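Local coordinates for protein GTP cyclohydrolase (Enterococcus faecalis, PDB 2R41) that is of unknown function, an alpha-beta protein of the DUF960 family that carries the name GTP cyclohydrolase without an established activity, at residues P87-A92 with L102-M107; G42-N47 with V63-E68. One frame throughout, in Å; residues are numbered along the deposited sequence. Where two conformers were deposited one is given.

Contact 1 (P87-A92 with L102-M107); sequences PSRIFA and LLPAEM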
loop_
_atom_site.group_PDB
_atom_site.type_symbol
_atom_site.label_atom_id
_atom_site.label_comp_id
_atom_site.label_asym_id
_atom_site.label_seq_id
_atom_site.Cartn_x
_atom_site.Cartn_y
_atom_site.Cartn_z
ATOM N N PRO C 87 -14.393 -21.670 -4.898
ATOM C CA PRO C 87 -13.720 -22.287 -6.022
ATOM C C PRO C 87 -13.227 -23.653 -5.579
ATOM O O PRO C 87 -12.778 -23.793 -4.451
ATOM C CB PRO C 87 -12.548 -21.341 -6.257
ATOM C CG PRO C 87 -12.298 -20.749 -4.922
ATOM C CD PRO C 87 -13.634 -20.522 -4.378
ATOM N N SER C 88 -13.331 -24.656 -6.442
ATOM C CA SER C 88 -13.048 -26.015 -6.005
ATOM C C SER C 88 -11.544 -26.278 -5.885
ATOM O O SER C 88 -11.123 -27.098 -5.081
ATOM C CB SER C 88 -13.705 -27.038 -6.917
ATOM O OG SER C 88 -12.912 -27.233 -8.079
ATOM N N ARG C 89 -10.726 -25.589 -6.675
ATOM C CA ARG C 89 -9.289 -25.638 -6.428
ATOM C C ARG C 89 -8.602 -24.310 -6.680
ATOM O O ARG C 89 -9.112 -23.513 -7.449
ATOM C CB ARG C 89 -8.623 -26.786 -7.194
ATOM C CG ARG C 89 -8.679 -26.758 -8.677
ATOM C CD ARG C 89 -8.407 -28.182 -9.192
ATOM N NE ARG C 89 -7.569 -28.193 -10.404
ATOM C CZ ARG C 89 -7.947 -27.783 -11.634
ATOM N NH1 ARG C 89 -9.180 -27.297 -11.877
ATOM N NH2 ARG C 89 -7.066 -27.828 -12.637
ATOM N N ILE C 90 -7.477 -24.064 -6.014
ATOM C CA ILE C 90 -6.627 -22.908 -6.322
ATOM C C ILE C 90 -5.143 -23.271 -6.396
ATOM O O ILE C 90 -4.710 -24.332 -5.927
ATOM C CB ILE C 90 -6.755 -21.766 -5.298
ATOM C CG1 ILE C 90 -6.131 -22.167 -3.981
ATOM C CG2 ILE C 90 -8.203 -21.362 -5.066
ATOM C CD1 ILE C 90 -7.005 -21.815 -2.759
ATOM N N PHE C 91 -4.368 -22.359 -6.971
ATOM C CA PHE C 91 -2.955 -22.556 -7.142
ATOM C C PHE C 91 -2.216 -21.495 -6.372
ATOM O O PHE C 91 -2.711 -20.347 -6.254
ATOM C CB PHE C 91 -2.623 -22.366 -8.591
ATOM C CG PHE C 91 -3.022 -23.509 -9.459
ATOM C CD1 PHE C 91 -3.521 -24.697 -8.909
ATOM C CD2 PHE C 91 -2.838 -23.443 -10.834
ATOM C CE1 PHE C 91 -3.864 -25.796 -9.728
ATOM C CE2 PHE C 91 -3.162 -24.546 -11.656
ATOM C CZ PHE C 91 -3.682 -25.713 -11.100
ATOM N N ALA C 92 -1.055 -21.854 -5.819
ATOM C CA ALA C 92 -0.103 -20.854 -5.346
ATOM C C ALA C 92 1.060 -20.862 -6.310
ATOM O O ALA C 92 1.631 -21.924 -6.651
ATOM C CB ALA C 92 0.366 -21.163 -3.993
ATOM N N LEU C 102 -4.131 -18.007 -7.190
ATOM C CA LEU C 102 -5.072 -17.755 -8.269
ATOM C C LEU C 102 -5.799 -19.027 -8.652
ATOM O O LEU C 102 -5.489 -20.129 -8.160
ATOM C CB LEU C 102 -4.373 -17.144 -9.485
ATOM C CG LEU C 102 -3.407 -18.068 -10.230
ATOM C CD1 LEU C 102 -2.636 -17.297 -11.265
ATOM C CD2 LEU C 102 -2.412 -18.739 -9.316
ATOM N N LEU C 103 -6.782 -18.838 -9.520
ATOM C CA LEU C 103 -7.668 -19.884 -9.969
ATOM C C LEU C 103 -7.055 -20.479 -11.189
ATOM O O LEU C 103 -6.355 -19.783 -11.896
ATOM C CB LEU C 103 -8.994 -19.258 -10.351
ATOM C CG LEU C 103 -10.121 -19.323 -9.333
ATOM C CD1 LEU C 103 -9.581 -19.267 -7.933
ATOM C CD2 LEU C 103 -11.058 -18.180 -9.606
ATOM N N PRO C 104 -7.255 -21.779 -11.419
ATOM C CA PRO C 104 -6.780 -22.459 -12.630
ATOM C C PRO C 104 -7.187 -21.778 -13.907
ATOM O O PRO C 104 -6.391 -21.700 -14.837
ATOM C CB PRO C 104 -7.413 -23.833 -12.514
ATOM C CG PRO C 104 -7.363 -24.054 -11.017
ATOM C CD PRO C 104 -7.851 -22.733 -10.472
ATOM N N ALA C 105 -8.406 -21.266 -13.932
ATOM C CA ALA C 105 -8.923 -20.512 -15.072
ATOM C C ALA C 105 -8.090 -19.267 -15.408
ATOM O O ALA C 105 -8.158 -18.746 -16.518
ATOM C CB ALA C 105 -10.364 -20.105 -14.802
ATOM N N GLU C 106 -7.320 -18.788 -14.439
ATOM C CA GLU C 106 -6.573 -17.565 -14.595
ATOM C C GLU C 106 -5.152 -17.775 -15.022
ATOM O O GLU C 106 -4.532 -16.808 -15.390
ATOM C CB GLU C 106 -6.583 -16.762 -13.303
ATOM C CG GLU C 106 -7.913 -16.104 -12.990
ATOM C CD GLU C 106 -7.936 -15.442 -11.617
ATOM O OE1 GLU C 106 -7.540 -16.122 -10.633
ATOM O OE2 GLU C 106 -8.369 -14.256 -11.525
HETATM N N MSE C 107 -4.624 -19.006 -14.933
HETATM C CA MSE C 107 -3.306 -19.389 -15.496
HETATM C C MSE C 107 -3.198 -19.013 -16.969
HETATM O O MSE C 107 -4.158 -19.180 -17.727
HETATM C CB MSE C 107 -3.089 -20.903 -15.419
HETATM C CG MSE C 107 -2.914 -21.495 -14.042
HETATM SE SE MSE C 107 -1.552 -20.648 -12.961
HETATM C CE MSE C 107 0.145 -21.178 -13.792
#
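The open end of a beta hairpin forms this contact, where strand 98-102 makes its last pairing with strand 89-94 before the chain turns into a short 3-10 segment, 104-106. Phe91 and Leu102 are an antiparallel hydrogen-bonded pair: Phe91 N gives its hydrogen to Leu102 O at 2.8 Å, nearly along the C=O axis, and Leu102 N returns a bond to Phe91 O at 2.9 Å. Past this pair Pro104 CG touches two flat groups, in directions roughly at right angles. It sits over one face of the Phe91 ring as a CH-pi contact, 4.1 Å from the centroid and 14° off the normal, while the same CG lies 3.8 Å above the Arg89 guanidinium plane, over its centre. Arg89, its CG in the crowded position, is bent at chi3 (-141°), which brings the guanidinium over Pro104. Selenomethionine Met107, its chain bent at chi2 and chi3, meets the Phe91 ring in plane at the edge, a Met-aromatic contact with SE 3.7 Å from Phe91 CD2. Within the six-stranded mixed sheet, the other side of strand 89-94 pairs with strand 49-57, whose His51 also meets the Phe91 ring. Leu103 CD1 packs 3.8 Å from Ile90 CG2 and also touches Pro87 CB. The turn is pinned by Glu106 OE1, which accepts Leu103 N at 3.0 Å through its anti lone pair and also bonds Ser17 OG; Glu106 OE2 takes Gly19 N.

Contact 2 (G42-N47 with V63-E68); sequences GVIPLN and VHFSQE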
loop_
_atom_site.group_PDB
_atom_site.type_symbol
_atom_site.label_atom_id
_atom_site.label_comp_id
_atom_site.label_asym_id
_atom_site.label_seq_id
_atom_site.Cartn_x
_atom_site.Cartn_y
_atom_site.Cartn_z
ATOM N N GLY C 42 10.270 -25.702 5.007
ATOM C CA GLY C 42 11.073 -26.273 6.076
ATOM C C GLY C 42 10.730 -27.735 6.248
ATOM O O GLY C 42 11.463 -28.464 6.946
ATOM N N VAL C 43 9.644 -28.178 5.598
ATOM C CA VAL C 43 9.241 -29.570 5.730
ATOM C C VAL C 43 9.552 -30.388 4.494
ATOM O O VAL C 43 10.229 -31.431 4.593
ATOM C CB VAL C 43 7.770 -29.756 6.144
ATOM C CG1 VAL C 43 7.413 -31.268 6.297
ATOM C CG2 VAL C 43 7.492 -29.009 7.436
ATOM N N ILE C 44 9.066 -29.952 3.338
ATOM C CA ILE C 44 9.393 -30.629 2.082
ATOM C C ILE C 44 9.887 -29.600 1.042
ATOM O O ILE C 44 9.620 -28.382 1.197
ATOM C CB ILE C 44 8.167 -31.368 1.514
ATOM C CG1 ILE C 44 7.329 -30.379 0.676
ATOM C CG2 ILE C 44 7.408 -32.110 2.614
ATOM C CD1 ILE C 44 5.893 -30.261 1.005
ATOM N N PRO C 45 10.532 -30.074 -0.055
ATOM C CA PRO C 45 10.973 -29.174 -1.101
ATOM C C PRO C 45 9.747 -28.709 -1.851
ATOM O O PRO C 45 8.763 -29.449 -1.946
ATOM C CB PRO C 45 11.794 -30.053 -2.022
ATOM C CG PRO C 45 11.647 -31.395 -1.584
ATOM C CD PRO C 45 10.762 -31.479 -0.410
ATOM N N LEU C 46 9.791 -27.488 -2.370
ATOM C CA LEU C 46 8.625 -26.887 -3.010
ATOM C C LEU C 46 8.841 -26.597 -4.474
ATOM O O LEU C 46 9.861 -26.035 -4.894
ATOM C CB LEU C 46 8.220 -25.632 -2.268
ATOM C CG LEU C 46 7.623 -26.024 -0.937
ATOM C CD1 LEU C 46 7.321 -24.828 -0.096
ATOM C CD2 LEU C 46 6.359 -26.807 -1.199
ATOM N N ASN C 47 7.860 -27.026 -5.243
ATOM C CA ASN C 47 7.738 -26.717 -6.647
ATOM C C ASN C 47 7.351 -25.267 -6.682
ATOM O O ASN C 47 6.844 -24.749 -5.717
ATOM C CB ASN C 47 6.567 -27.542 -7.136
ATOM C CG ASN C 47 6.586 -27.789 -8.611
ATOM O OD1 ASN C 47 6.258 -26.899 -9.424
ATOM N ND2 ASN C 47 6.898 -29.038 -8.985
ATOM N N VAL C 63 -8.414 -28.804 2.900
ATOM C CA VAL C 63 -7.525 -28.516 1.827
ATOM C C VAL C 63 -6.653 -29.730 1.578
ATOM O O VAL C 63 -5.918 -30.162 2.468
ATOM C CB VAL C 63 -6.654 -27.324 2.189
ATOM C CG1 VAL C 63 -5.670 -27.041 1.097
ATOM C CG2 VAL C 63 -7.512 -26.111 2.409
ATOM N N HIS C 64 -6.765 -30.276 0.378
ATOM C CA HIS C 64 -5.826 -31.260 -0.083
ATOM C C HIS C 64 -4.743 -30.481 -0.781
ATOM O O HIS C 64 -5.038 -29.606 -1.598
ATOM C CB HIS C 64 -6.486 -32.195 -1.081
ATOM C CG HIS C 64 -5.593 -33.295 -1.542
ATOM N ND1 HIS C 64 -5.293 -34.384 -0.752
ATOM C CD2 HIS C 64 -4.928 -33.471 -2.704
ATOM C CE1 HIS C 64 -4.488 -35.193 -1.415
ATOM N NE2 HIS C 64 -4.245 -34.659 -2.599
ATOM N N PHE C 65 -3.496 -30.794 -0.450
ATOM C CA PHE C 65 -2.340 -30.236 -1.166
ATOM C C PHE C 65 -1.629 -31.277 -2.029
ATOM O O PHE C 65 -1.509 -32.444 -1.636
ATOM C CB PHE C 65 -1.322 -29.657 -0.181
ATOM C CG PHE C 65 0.061 -29.498 -0.756
ATOM C CD1 PHE C 65 0.320 -28.546 -1.740
ATOM C CD2 PHE C 65 1.105 -30.315 -0.326
ATOM C CE1 PHE C 65 1.607 -28.405 -2.284
ATOM C CE2 PHE C 65 2.401 -30.182 -0.857
ATOM C CZ PHE C 65 2.660 -29.228 -1.836
ATOM N N SER C 66 -1.127 -30.844 -3.183
ATOM C CA SER C 66 -0.210 -31.659 -3.971
ATOM C C SER C 66 0.579 -30.758 -4.895
ATOM O O SER C 66 0.262 -29.581 -4.994
ATOM C CB SER C 66 -0.963 -32.730 -4.785
ATOM O OG SER C 66 -1.847 -32.174 -5.752
ATOM N N GLN C 67 1.594 -31.318 -5.556
ATOM C CA GLN C 67 2.418 -30.629 -6.543
ATOM C C GLN C 67 2.924 -31.638 -7.581
ATOM O O GLN C 67 3.026 -32.837 -7.290
ATOM C CB GLN C 67 3.593 -29.879 -5.879
ATOM C CG GLN C 67 4.579 -30.734 -5.084
ATOM C CD GLN C 67 5.621 -29.923 -4.327
ATOM O OE1 GLN C 67 5.789 -28.736 -4.560
ATOM N NE2 GLN C 67 6.334 -30.572 -3.419
ATOM N N GLU C 68 3.203 -31.123 -8.783
ATOM C CA GLU C 68 3.821 -31.846 -9.897
ATOM C C GLU C 68 5.187 -32.353 -9.427
ATOM O O GLU C 68 5.863 -31.672 -8.646
ATOM C CB GLU C 68 4.011 -30.901 -11.107
ATOM C CG GLU C 68 2.721 -30.442 -11.856
ATOM C CD GLU C 68 2.726 -28.935 -12.295
ATOM O OE1 GLU C 68 1.626 -28.384 -12.551
ATOM O OE2 GLU C 68 3.805 -28.293 -12.375
#
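A single side-chain amide, that of Gln67, bridges two backbone groups of the irregular segment 42-47 and so ties this loop to the region around the C-terminal part of strand 60-66. Gln67 NE2 donates to Pro45 O at 3.1 Å; the bond is nearly straight (167°), with the oxygen almost in the amide plane and the donor in the plane of the Pro45 carbonyl. On the other branch, Gln67 OE1 accepts from Asn47 N at 2.8 Å, the donor standing 33° out of the carbonyl plane. One amide thus satisfies a backbone acceptor and a backbone donor two residues apart, and the paired bonds fix its rotation. Gln67 CG occupies the crowded position between backbone N and carbonyl carbon (chi1 60°), and the chain then runs extended, which carries the amide across to the loop. The Asn47 side chain, its CG anti to the backbone N, also points toward 63-68: OD1 accepts the backbone N of Leu49, and ND2 lies 2.9 Å from Glu68 O. In the apolar part, Ile44 CD1 meets Phe65 CE2 tip to tip at 4.0 Å, and Leu46 CD2 approaches Phe65 CZ obliquely. Phe65 also packs on Leu40 of helix 26-40 and Leu50 of strand 49-57, so the contact lies where the loop from that helix passes the C-terminal part of strand 60-66 before entering strand 49-57.

How the contacts relate
From the N terminus, strand 13-16 and helix 26-40 come first, and the loop leaving that helix opens contact 2. The chain then runs out along strand 49-57 and back along strand 60-66, where contact 2 closes around this hairpin, tying the helix-to-strand connection to the region of strand 60-66. After strand 73-78, contact 1 opens at 87-92 and closes at 102-107, tying strand 89-94 to the chain that follows strand 98-102. The two loops follow in series, neither nested nor crossed. Strand 49-57 lies between strands 60-66 and 89-94, joining both contacts through one sheet. Their centres are 16 Å apart and their nearest atoms about 6 Å apart.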